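Local structure of MgGH51 (Meripilus giganteus, 6ZPV) at residues A129-L134 with S175-I180; S358-W363 with W386-S391; F463-E468 with T534-I539. The protein probably hydrolyses terminal alpha-L-arabinofuranosyl residues of arabinose-containing glycans, as a fungal alpha-L-arabinofuranosidase of glycoside hydrolase family 51. One frame throughout, in Å; residues are numbered along the deposited sequence.

Contact 1: residues A129-L134 with S175-I180; sequences ALTVGL and SFFVTI
Gly133 and Phe177 form the tight part of this antiparallel pairing. The Phe177 ring folds back over the opposite strand, so that Gly133 CA stands 3.7 Å from the ring centroid in a CH-pi contact, 21° off the ring normal. With chi1 at 71°, CG of Phe177 sits between the backbone N and the carbonyl carbon, which starts the ring off across the partner strand; a side chain on Gly133 would collide with it. Beneath the ring the backbones exchange two bonds, Gly133 N to Phe177 O and Phe177 N to Gly133 O, both 2.9 Å. An alanine in place of Phe177 would probably leave Gly133 without its aromatic cover and Arg93 without its cation-pi partner. Toward Ala129 and Thr131, both partly exposed, the packing is looser: Thr131 CG2 merely meets the ring edge at Phe177 CE1 (3.8 Å), although Thr131 N still bonds Thr179 O almost straight (172°). On the other face Val132 CB lies 4.1 Å from Phe176 CE1. That face, with Leu134 and Phe176 on Leu197, packs against strand 189-198 of the second sheet of a beta sandwich, while strands 141-150 and 93-98 flank the pair within its own sheet.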
loop_
_atom_site.group_PDB
_atom_site.type_symbol
_atom_site.label_atom_id
_atom_site.label_comp_id
_atom_site.label_asym_id
_atom_site.label_seq_id
_atom_site.Cartn_x
_atom_site.Cartn_y
_atom_site.Cartn_z
ATOM N N ALA A 129 12.922 27.456 27.704
ATOM C CA ALA A 129 13.114 26.561 26.537
ATOM C C ALA A 129 11.957 25.581 26.422
ATOM O O ALA A 129 11.526 24.996 27.422
ATOM C CB ALA A 129 14.405 25.768 26.732
ATOM N N LEU A 130 11.550 25.339 25.174
ATOM C CA LEU A 130 10.657 24.235 24.781
ATOM C C LEU A 130 11.598 23.180 24.219
ATOM O O LEU A 130 12.348 23.475 23.230
ATOM C CB LEU A 130 9.664 24.783 23.773
ATOM C CG LEU A 130 8.635 23.876 23.105
ATOM C CD1 LEU A 130 9.174 22.658 22.398
ATOM C CD2 LEU A 130 7.379 23.596 23.860
ATOM N N THR A 131 11.627 21.992 24.796
ATOM C CA THR A 131 12.475 20.888 24.371
ATOM C C THR A 131 11.599 19.847 23.673
ATOM O O THR A 131 10.542 19.481 24.155
ATOM C CB THR A 131 13.206 20.270 25.557
ATOM O OG1 THR A 131 14.009 21.304 26.166
ATOM C CG2 THR A 131 14.154 19.157 25.148
ATOM N N VAL A 132 12.076 19.340 22.541
ATOM C CA VAL A 132 11.474 18.179 21.880
ATOM C C VAL A 132 12.539 17.079 21.799
ATOM O O VAL A 132 13.763 17.366 21.823
ATOM C CB VAL A 132 10.910 18.510 20.494
ATOM C CG1 VAL A 132 9.956 19.666 20.571
ATOM C CG2 VAL A 132 11.967 18.749 19.424
ATOM N N GLY A 133 12.118 15.848 21.674
ATOM C CA GLY A 133 13.098 14.765 21.593
ATOM C C GLY A 133 12.506 13.415 21.499
ATOM O O GLY A 133 11.306 13.214 21.254
ATOM N N LEU A 134 13.417 12.430 21.589
ATOM C CA LEU A 134 13.086 11.011 21.631
ATOM C C LEU A 134 13.619 10.429 22.970
ATOM O O LEU A 134 14.736 10.778 23.343
ATOM C CB LEU A 134 13.711 10.293 20.433
ATOM C CG LEU A 134 13.011 10.578 19.118
ATOM C CD1 LEU A 134 13.966 10.309 17.938
ATOM C CD2 LEU A 134 11.761 9.715 18.989
ATOM N N SER A 175 9.490 6.822 22.611
ATOM C CA SER A 175 8.453 7.833 22.378
ATOM C C SER A 175 9.067 9.186 22.012
ATOM O O SER A 175 10.202 9.510 22.427
ATOM C CB SER A 175 7.587 7.991 23.580
ATOM O OG SER A 175 6.785 6.853 23.831
ATOM N N PHE A 176 8.315 9.940 21.226
ATOM C CA PHE A 176 8.571 11.363 21.042
ATOM C C PHE A 176 8.123 12.112 22.296
ATOM O O PHE A 176 7.126 11.712 22.921
ATOM C CB PHE A 176 7.773 11.838 19.850
ATOM C CG PHE A 176 7.815 13.318 19.572
ATOM C CD1 PHE A 176 8.992 13.910 19.103
ATOM C CD2 PHE A 176 6.705 14.113 19.740
ATOM C CE1 PHE A 176 9.077 15.261 18.840
ATOM C CE2 PHE A 176 6.773 15.490 19.419
ATOM C CZ PHE A 176 7.941 16.056 19.004
ATOM N N PHE A 177 8.814 13.182 22.661
ATOM C CA PHE A 177 8.406 13.990 23.816
ATOM C C PHE A 177 8.519 15.475 23.492
ATOM O O PHE A 177 9.333 15.917 22.644
ATOM C CB PHE A 177 9.231 13.672 25.070
ATOM C CG PHE A 177 10.667 14.114 25.089
ATOM C CD1 PHE A 177 11.009 15.417 25.407
ATOM C CD2 PHE A 177 11.679 13.214 24.806
ATOM C CE1 PHE A 177 12.354 15.781 25.446
ATOM C CE2 PHE A 177 13.007 13.583 24.875
ATOM C CZ PHE A 177 13.354 14.907 25.214
ATOM N N VAL A 178 7.726 16.235 24.242
ATOM C CA VAL A 178 7.773 17.702 24.338
ATOM C C VAL A 178 7.768 18.037 25.816
ATOM O O VAL A 178 6.873 17.553 26.537
ATOM C CB VAL A 178 6.584 18.355 23.626
ATOM C CG1 VAL A 178 6.609 19.858 23.781
ATOM C CG2 VAL A 178 6.527 17.943 22.171
ATOM N N THR A 179 8.717 18.825 26.295
ATOM C CA THR A 179 8.738 19.264 27.706
ATOM C C THR A 179 9.080 20.745 27.797
ATOM O O THR A 179 9.816 21.309 26.974
ATOM C CB THR A 179 9.713 18.429 28.540
ATOM O OG1 THR A 179 11.049 18.546 28.078
ATOM C CG2 THR A 179 9.323 16.991 28.619
ATOM N N ILE A 180 8.672 21.301 28.940
ATOM C CA ILE A 180 9.250 22.570 29.453
ATOM C C ILE A 180 9.709 22.291 30.896
ATOM O O ILE A 180 9.362 21.273 31.521
ATOM C CB ILE A 180 8.236 23.731 29.377
ATOM C CG1 ILE A 180 6.997 23.511 30.241
ATOM C CG2 ILE A 180 7.878 24.055 27.958
ATOM C CD1 ILE A 180 6.067 24.705 30.294
#

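Contact 2: residues S358-W363 with W386-S391. With NAG (2-acetamido-2-deoxy-beta-D-glucopyranose), chain B; NAG (2-acetamido-2-deoxy-beta-D-glucopyranose), chain C; BMA (beta-D-mannopyranose), chain D; MAN (alpha-D-mannopyranose), chain E.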
loop_
_atom_site.group_PDB
_atom_site.type_symbol
_atom_site.label_atom_id
_atom_site.label_comp_id
_atom_site.label_asym_id
_atom_site.label_seq_id
_atom_site.Cartn_x
_atom_site.Cartn_y
_atom_site.Cartn_z
ATOM N N SER A 358 -27.624 0.039 -9.235
ATOM C CA SER A 358 -27.330 1.430 -9.655
ATOM C C SER A 358 -26.095 1.550 -10.533
ATOM O O SER A 358 -25.937 2.587 -11.177
ATOM C CB SER A 358 -27.198 2.303 -8.432
ATOM O OG SER A 358 -26.054 1.898 -7.701
ATOM N N TYR A 359 -25.204 0.573 -10.505
ATOM C CA TYR A 359 -23.956 0.764 -11.267
ATOM C C TYR A 359 -24.227 1.039 -12.734
ATOM O O TYR A 359 -23.472 1.824 -13.328
ATOM C CB TYR A 359 -22.971 -0.395 -11.111
ATOM C CG TYR A 359 -21.562 -0.086 -11.576
ATOM C CD1 TYR A 359 -20.776 0.866 -10.925
ATOM C CD2 TYR A 359 -20.938 -0.801 -12.587
ATOM C CE1 TYR A 359 -19.451 1.087 -11.229
ATOM C CE2 TYR A 359 -19.594 -0.617 -12.886
ATOM C CZ TYR A 359 -18.837 0.287 -12.168
ATOM O OH TYR A 359 -17.477 0.374 -12.431
ATOM N N PRO A 360 -25.239 0.448 -13.422
ATOM C CA PRO A 360 -25.387 0.788 -14.834
ATOM C C PRO A 360 -25.482 2.296 -15.115
ATOM O O PRO A 360 -24.798 2.798 -15.998
ATOM C CB PRO A 360 -26.564 -0.025 -15.270
ATOM C CG PRO A 360 -26.531 -1.255 -14.375
ATOM C CD PRO A 360 -26.097 -0.696 -13.032
ATOM N N TYR A 361 -26.276 3.037 -14.355
ATOM C CA TYR A 361 -26.375 4.481 -14.599
ATOM C C TYR A 361 -25.149 5.209 -14.064
ATOM O O TYR A 361 -24.760 6.237 -14.602
ATOM C CB TYR A 361 -27.710 5.107 -14.139
ATOM C CG TYR A 361 -27.944 5.256 -12.647
ATOM C CD1 TYR A 361 -27.241 6.185 -11.902
ATOM C CD2 TYR A 361 -28.896 4.517 -11.977
ATOM C CE1 TYR A 361 -27.486 6.349 -10.533
ATOM C CE2 TYR A 361 -29.145 4.654 -10.631
ATOM C CZ TYR A 361 -28.468 5.607 -9.913
ATOM O OH TYR A 361 -28.732 5.716 -8.549
ATOM N N ARG A 362 -24.581 4.732 -12.950
ATOM C CA ARG A 362 -23.384 5.377 -12.409
ATOM C C ARG A 362 -22.189 5.223 -13.393
ATOM O O ARG A 362 -21.539 6.232 -13.747
ATOM C CB ARG A 362 -23.047 4.879 -11.008
ATOM C CG ARG A 362 -24.148 5.188 -10.007
ATOM C CD ARG A 362 -23.836 4.765 -8.571
ATOM N NE ARG A 362 -23.704 3.318 -8.381
ATOM C CZ ARG A 362 -22.613 2.610 -8.116
ATOM N NH1 ARG A 362 -21.404 3.163 -8.109
ATOM N NH2 ARG A 362 -22.721 1.336 -7.826
ATOM N N TRP A 363 -21.928 3.994 -13.796
ATOM C CA TRP A 363 -20.931 3.743 -14.854
ATOM C C TRP A 363 -21.265 4.560 -16.094
ATOM O O TRP A 363 -20.371 5.220 -16.666
ATOM C CB TRP A 363 -20.938 2.236 -15.206
ATOM C CG TRP A 363 -20.168 1.900 -16.455
ATOM C CD1 TRP A 363 -20.648 1.804 -17.718
ATOM C CD2 TRP A 363 -18.750 1.672 -16.553
ATOM N NE1 TRP A 363 -19.653 1.559 -18.601
ATOM C CE2 TRP A 363 -18.475 1.465 -17.910
ATOM C CE3 TRP A 363 -17.677 1.655 -15.645
ATOM C CZ2 TRP A 363 -17.196 1.211 -18.389
ATOM C CZ3 TRP A 363 -16.417 1.412 -16.119
ATOM C CH2 TRP A 363 -16.175 1.187 -17.479
ATOM N N TRP A 386 -19.952 -8.593 -17.259
ATOM C CA TRP A 386 -21.073 -8.728 -18.211
ATOM C C TRP A 386 -22.447 -8.872 -17.575
ATOM O O TRP A 386 -23.428 -8.999 -18.326
ATOM C CB TRP A 386 -20.823 -9.888 -19.211
ATOM C CG TRP A 386 -19.471 -9.747 -19.823
ATOM C CD1 TRP A 386 -18.425 -10.589 -19.647
ATOM C CD2 TRP A 386 -18.986 -8.690 -20.629
ATOM N NE1 TRP A 386 -17.278 -10.108 -20.247
ATOM C CE2 TRP A 386 -17.622 -8.956 -20.886
ATOM C CE3 TRP A 386 -19.551 -7.536 -21.157
ATOM C CZ2 TRP A 386 -16.838 -8.094 -21.630
ATOM C CZ3 TRP A 386 -18.778 -6.684 -21.910
ATOM C CH2 TRP A 386 -17.429 -6.966 -22.135
ATOM N N ASN A 387 -22.552 -8.813 -16.269
ATOM C CA ASN A 387 -23.849 -8.950 -15.573
ATOM C C ASN A 387 -23.817 -8.040 -14.361
ATOM O O ASN A 387 -23.213 -8.379 -13.343
ATOM C CB ASN A 387 -24.140 -10.377 -15.166
ATOM C CG ASN A 387 -24.425 -11.299 -16.315
ATOM O OD1 ASN A 387 -25.522 -11.198 -16.892
ATOM N ND2 ASN A 387 -23.465 -12.135 -16.695
ATOM N N PRO A 388 -24.379 -6.805 -14.437
ATOM C CA PRO A 388 -25.284 -6.354 -15.477
ATOM C C PRO A 388 -24.541 -5.877 -16.700
ATOM O O PRO A 388 -23.357 -5.564 -16.679
ATOM C CB PRO A 388 -25.956 -5.146 -14.795
ATOM C CG PRO A 388 -24.911 -4.616 -13.842
ATOM C CD PRO A 388 -24.215 -5.860 -13.321
ATOM N N VAL A 389 -25.292 -5.725 -17.767
ATOM C CA VAL A 389 -24.756 -5.239 -19.038
ATOM C C VAL A 389 -24.591 -3.714 -18.992
ATOM O O VAL A 389 -25.520 -3.004 -18.676
ATOM C CB VAL A 389 -25.691 -5.614 -20.159
ATOM C CG1 VAL A 389 -25.113 -5.100 -21.470
ATOM C CG2 VAL A 389 -25.970 -7.120 -20.157
ATOM N N LEU A 390 -23.369 -3.238 -19.197
ATOM C CA LEU A 390 -23.014 -1.828 -19.091
ATOM C C LEU A 390 -22.918 -1.110 -20.425
ATOM O O LEU A 390 -22.540 -1.726 -21.417
ATOM C CB LEU A 390 -21.718 -1.658 -18.321
ATOM C CG LEU A 390 -21.683 -2.292 -16.935
ATOM C CD1 LEU A 390 -20.276 -2.139 -16.328
ATOM C CD2 LEU A 390 -22.717 -1.686 -16.010
ATOM N N SER A 391 -23.224 0.184 -20.404
ATOM C CA SER A 391 -23.072 1.086 -21.548
ATOM C C SER A 391 -22.377 2.335 -21.027
ATOM O O SER A 391 -22.838 2.943 -20.059
ATOM C CB SER A 391 -24.451 1.442 -22.075
ATOM O OG SER A 391 -24.308 2.374 -23.109
HETATM C C1 NAG B . -17.084 -11.130 -24.785
HETATM C C2 NAG B . -18.350 -10.239 -24.835
HETATM C C3 NAG B . -19.348 -10.478 -23.721
HETATM C C4 NAG B . -19.636 -11.898 -23.393
HETATM C C5 NAG B . -18.294 -12.621 -23.328
HETATM C C6 NAG B . -18.485 -14.143 -23.168
HETATM C C7 NAG B . -17.764 -8.232 -26.103
HETATM C C8 NAG B . -17.152 -6.826 -26.073
HETATM N N2 NAG B . -17.988 -8.837 -24.962
HETATM O O3 NAG B . -20.570 -9.733 -23.945
HETATM O O4 NAG B . -20.255 -12.129 -22.125
HETATM O O5 NAG B . -17.538 -12.492 -24.507
HETATM O O6 NAG B . -19.351 -14.647 -24.188
HETATM O O7 NAG B . -18.112 -8.743 -27.172
HETATM C C1 NAG C . -21.646 -12.320 -22.107
HETATM C C2 NAG C . -22.031 -13.019 -20.810
HETATM C C3 NAG C . -23.507 -13.188 -20.728
HETATM C C4 NAG C . -24.102 -11.783 -20.870
HETATM C C5 NAG C . -23.548 -11.014 -22.082
HETATM C C6 NAG C . -24.024 -9.539 -22.169
HETATM C C7 NAG C . -20.453 -14.593 -19.803
HETATM C C8 NAG C . -19.879 -16.010 -19.887
HETATM N N2 NAG C . -21.338 -14.311 -20.723
HETATM O O3 NAG C . -23.828 -13.684 -19.420
HETATM O O4 NAG C . -25.520 -11.845 -21.125
HETATM O O5 NAG C . -22.141 -10.977 -22.065
HETATM O O6 NAG C . -23.475 -8.720 -23.236
HETATM O O7 NAG C . -20.028 -13.813 -18.972
HETATM C C1 BMA D . -26.404 -11.761 -20.036
HETATM C C2 BMA D . -27.726 -11.184 -20.593
HETATM C C3 BMA D . -28.787 -11.199 -19.504
HETATM C C4 BMA D . -28.967 -12.601 -18.914
HETATM C C5 BMA D . -27.626 -13.166 -18.500
HETATM C C6 BMA D . -27.767 -14.651 -18.105
HETATM O O2 BMA D . -28.200 -11.908 -21.752
HETATM O O3 BMA D . -30.050 -10.767 -20.046
HETATM O O4 BMA D . -29.880 -12.624 -17.830
HETATM O O5 BMA D . -26.698 -13.122 -19.590
HETATM O O6 BMA D . -26.550 -15.010 -17.408
HETATM C C1 MAN E . -30.385 -9.435 -19.683
HETATM C C2 MAN E . -31.865 -9.237 -19.957
HETATM C C3 MAN E . -32.210 -9.249 -21.476
HETATM C C4 MAN E . -31.320 -8.273 -22.194
HETATM C C5 MAN E . -29.831 -8.552 -21.909
HETATM C C6 MAN E . -28.903 -7.544 -22.657
HETATM O O2 MAN E . -32.291 -7.968 -19.387
HETATM O O3 MAN E . -33.545 -8.833 -21.649
HETATM O O4 MAN E . -31.589 -8.327 -23.599
HETATM O O5 MAN E . -29.635 -8.533 -20.486
HETATM O O6 MAN E . -29.075 -6.237 -22.040
HETATM O O HOH W 1 -24.707 0.964 -18.120
#
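Pro388 and Leu390 rest on Tyr359, Pro360 and Trp363 in the first turn of helix 359-373. The contact belongs to the (beta/alpha)8 barrel: the loop that follows strand 378-381 folds back on the start of the helix preceding that strand, and its other side lies against a glycan, probably N-linked at Asn421. At the start of 386-391, Trp386 packs against the sugar. Its indole lies under the first N-acetylglucosamine, whose C3 stands over the centre of the Trp386 ring, while Trp386 NE1 is bonded to Tyr425 OH. Asn387 holds the second N-acetylglucosamine through a nearly straight bond (169°), Asn387 ND2 to O3 of the sugar, 3.2 Å long, and its OD1 lies beside the beta-mannose. A cis peptide then leads into Pro388, whose ring crosses that of Pro360 at about a right angle, with Pro388 CG 3.8 Å from Pro360 CG. Val389 turns away from the helix and brings CG2 to the second N-acetylglucosamine and the alpha-mannose. Leu390 points back into the protein and packs against both Tyr359 and Trp363. Its CG is anti to the carbonyl carbon (chi1 -55°). From there Leu390 CD1 reaches over the five-membered ring of Trp363, 4.0 Å from its centroid and 9° off the normal, and also touches Tyr359 CE2 at 3.8 Å. Leu390 CD2 lies against Pro360 CA. At Ser391 the polar backbone takes over: a water accepts from Ser391 N (2.8 Å) and donates to Pro360 O (2.8 Å), bridging loop and helix. Trp363 NE1 bonds Pro392 O, and the neighbouring Trp363 CD1 has Ser391 O at its edge, near the indole plane, 3.4 Å away.

Contact 3: residues F463-E468 with T534-I539; sequences FMTGLE and TLHWSI
Helix 463-468 and strand 535-539 run in roughly the same direction, their axes 7.2 Å apart at closest approach and inclined at 33°, with Thr465 CA and Ser538 CA 5.1 Å from each other. One direct polar bond joins them: Ser538 OG donates to Glu468 OE1 at 2.7 Å, on the anti lone pair of that oxygen. CG of Glu468 is anti to the backbone N (chi1 -170°), and the chain stays extended to CD, taking the carboxylate to the strand. The second oxygen, OE2, is gripped by a salt bridge to Lys551 and a hydrogen bond to Tyr18 OH, an environment likely to favour the charged carboxylate. The helix, 454-469, leads into the last strand of the (beta/alpha)8 barrel, whereas strand 535-541 belongs to the antiparallel beta sheet of the C-terminal domain. Thr465 points from the helix onto the strand. Its OG1 comes within 3.3 Å of His536 CB, and its CB lies 3.7 Å from Trp537 O. The same OG1 is bonded to Ala462 O and receives a hydrogen bond from a water (2.8 Å), which in turn lies 2.8 Å from His536 ND1 and is hydrogen-bonded to it. His536 NE2 bonds Gly533 O.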
loop_
_atom_site.group_PDB
_atom_site.type_symbol
_atom_site.label_atom_id
_atom_site.label_comp_id
_atom_site.label_asym_id
_atom_site.label_seq_id
_atom_site.Cartn_x
_atom_site.Cartn_y
_atom_site.Cartn_z
ATOM N N PHE A 463 -1.863 -20.461 -9.972
ATOM C CA PHE A 463 -2.881 -19.591 -10.608
ATOM C C PHE A 463 -2.182 -18.515 -11.468
ATOM O O PHE A 463 -2.691 -18.205 -12.579
ATOM C CB PHE A 463 -3.680 -18.934 -9.483
ATOM C CG PHE A 463 -4.864 -18.127 -9.939
ATOM C CD1 PHE A 463 -6.052 -18.735 -10.297
ATOM C CD2 PHE A 463 -4.850 -16.728 -9.893
ATOM C CE1 PHE A 463 -7.157 -17.989 -10.676
ATOM C CE2 PHE A 463 -5.943 -15.987 -10.263
ATOM C CZ PHE A 463 -7.120 -16.626 -10.598
ATOM N N MET A 464 -1.058 -17.966 -11.034
ATOM C CA MET A 464 -0.341 -16.923 -11.788
ATOM C C MET A 464 0.217 -17.476 -13.099
ATOM O O MET A 464 0.312 -16.687 -14.068
ATOM C CB MET A 464 0.749 -16.338 -10.903
ATOM C CG MET A 464 0.183 -15.548 -9.673
ATOM S SD MET A 464 1.315 -15.429 -8.308
ATOM C CE MET A 464 2.369 -14.272 -9.086
ATOM N N THR A 465 0.596 -18.744 -13.181
ATOM C CA THR A 465 1.029 -19.299 -14.458
ATOM C C THR A 465 -0.123 -19.185 -15.483
ATOM O O THR A 465 0.131 -18.936 -16.670
ATOM C CB THR A 465 1.531 -20.746 -14.386
ATOM O OG1 THR A 465 0.467 -21.651 -14.051
ATOM C CG2 THR A 465 2.717 -20.891 -13.473
ATOM N N GLY A 466 -1.365 -19.357 -15.027
ATOM C CA GLY A 466 -2.511 -19.188 -15.901
ATOM C C GLY A 466 -2.715 -17.709 -16.261
ATOM O O GLY A 466 -3.065 -17.411 -17.387
ATOM N N LEU A 467 -2.543 -16.791 -15.316
ATOM C CA LEU A 467 -2.611 -15.356 -15.652
ATOM C C LEU A 467 -1.614 -15.042 -16.776
ATOM O O LEU A 467 -1.935 -14.293 -17.722
ATOM C CB LEU A 467 -2.360 -14.508 -14.415
ATOM C CG LEU A 467 -3.332 -14.675 -13.256
ATOM C CD1 LEU A 467 -2.925 -13.771 -12.109
ATOM C CD2 LEU A 467 -4.760 -14.368 -13.649
ATOM N N GLU A 468 -0.418 -15.588 -16.662
ATOM C CA GLU A 468 0.628 -15.295 -17.638
ATOM C C GLU A 468 0.331 -15.951 -18.978
ATOM O O GLU A 468 0.462 -15.320 -20.053
ATOM C CB GLU A 468 2.012 -15.685 -17.070
ATOM C CG GLU A 468 3.173 -15.227 -17.887
ATOM C CD GLU A 468 4.501 -15.419 -17.166
ATOM O OE1 GLU A 468 5.067 -16.509 -17.273
ATOM O OE2 GLU A 468 4.943 -14.438 -16.487
ATOM N N THR A 534 -1.811 -30.283 -9.761
ATOM C CA THR A 534 -0.963 -29.511 -8.826
ATOM C C THR A 534 0.240 -28.873 -9.499
ATOM O O THR A 534 0.872 -28.020 -8.852
ATOM C CB THR A 534 -0.529 -30.390 -7.673
ATOM O OG1 THR A 534 0.073 -31.569 -8.205
ATOM C CG2 THR A 534 -1.668 -30.793 -6.785
ATOM N N LEU A 535 0.644 -29.310 -10.695
ATOM C CA LEU A 535 1.915 -28.891 -11.286
ATOM C C LEU A 535 1.641 -28.005 -12.485
ATOM O O LEU A 535 0.937 -28.399 -13.438
ATOM C CB LEU A 535 2.724 -30.107 -11.747
ATOM C CG LEU A 535 4.133 -29.799 -12.270
ATOM C CD1 LEU A 535 5.031 -29.242 -11.184
ATOM C CD2 LEU A 535 4.743 -31.050 -12.870
ATOM N N HIS A 536 2.155 -26.768 -12.459
ATOM C CA HIS A 536 1.876 -25.761 -13.503
ATOM C C HIS A 536 3.147 -25.044 -13.870
ATOM O O HIS A 536 4.099 -24.976 -13.098
ATOM C CB HIS A 536 0.821 -24.759 -12.978
ATOM C CG HIS A 536 -0.522 -25.369 -12.783
ATOM N ND1 HIS A 536 -1.440 -25.357 -13.789
ATOM C CD2 HIS A 536 -0.995 -26.110 -11.740
ATOM C CE1 HIS A 536 -2.478 -26.089 -13.326
ATOM N NE2 HIS A 536 -2.235 -26.561 -12.119
ATOM N N TRP A 537 3.169 -24.473 -15.069
ATOM C CA TRP A 537 4.342 -23.722 -15.528
ATOM C C TRP A 537 3.897 -22.694 -16.556
ATOM O O TRP A 537 2.807 -22.799 -17.145
ATOM C CB TRP A 537 5.391 -24.693 -16.141
ATOM C CG TRP A 537 4.839 -25.564 -17.206
ATOM C CD1 TRP A 537 4.697 -25.262 -18.543
ATOM C CD2 TRP A 537 4.276 -26.893 -17.031
ATOM N NE1 TRP A 537 4.068 -26.295 -19.188
ATOM C CE2 TRP A 537 3.811 -27.305 -18.279
ATOM C CE3 TRP A 537 4.111 -27.712 -15.930
ATOM C CZ2 TRP A 537 3.177 -28.543 -18.464
ATOM C CZ3 TRP A 537 3.530 -28.932 -16.120
ATOM C CH2 TRP A 537 3.064 -29.346 -17.374
ATOM N N SER A 538 4.778 -21.732 -16.810
ATOM C CA SER A 538 4.592 -20.692 -17.845
ATOM C C SER A 538 5.975 -20.220 -18.283
ATOM O O SER A 538 6.855 -20.012 -17.426
ATOM C CB SER A 538 3.750 -19.541 -17.310
ATOM O OG SER A 538 3.629 -18.507 -18.278
ATOM N N ILE A 539 6.157 -20.042 -19.592
ATOM C CA ILE A 539 7.465 -19.723 -20.184
ATOM C C ILE A 539 7.308 -18.423 -20.959
ATOM O O ILE A 539 6.444 -18.297 -21.844
ATOM C CB ILE A 539 7.995 -20.861 -21.056
ATOM C CG1 ILE A 539 8.017 -22.165 -20.248
ATOM C CG2 ILE A 539 9.336 -20.488 -21.594
ATOM C CD1 ILE A 539 8.399 -23.404 -20.989
HETATM O O HOH W 2 -1.480 -23.102 -15.526
#

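From the N terminus the three contacts follow one another in series, none nested in or crossing another. Contact 1 closes a 40-residue excursion through strands 141-150 and 157-163 and joins neighbouring strands within the beta sandwich. Contact 2 closes a shorter loop of 22 residues, the rest of helix 359-373 and strand 378-381, wholly within the barrel domain. Contact 3 spans 65 residues, including helix 507-517, and ties a barrel helix to the C-terminal sheet. Contacts 2 and 3 have centres about 32 Å apart. Contact 1 lies on the opposite side of the chain's centre, its own centre about 56 Å from that of contact 2 and 55 Å from that of contact 3.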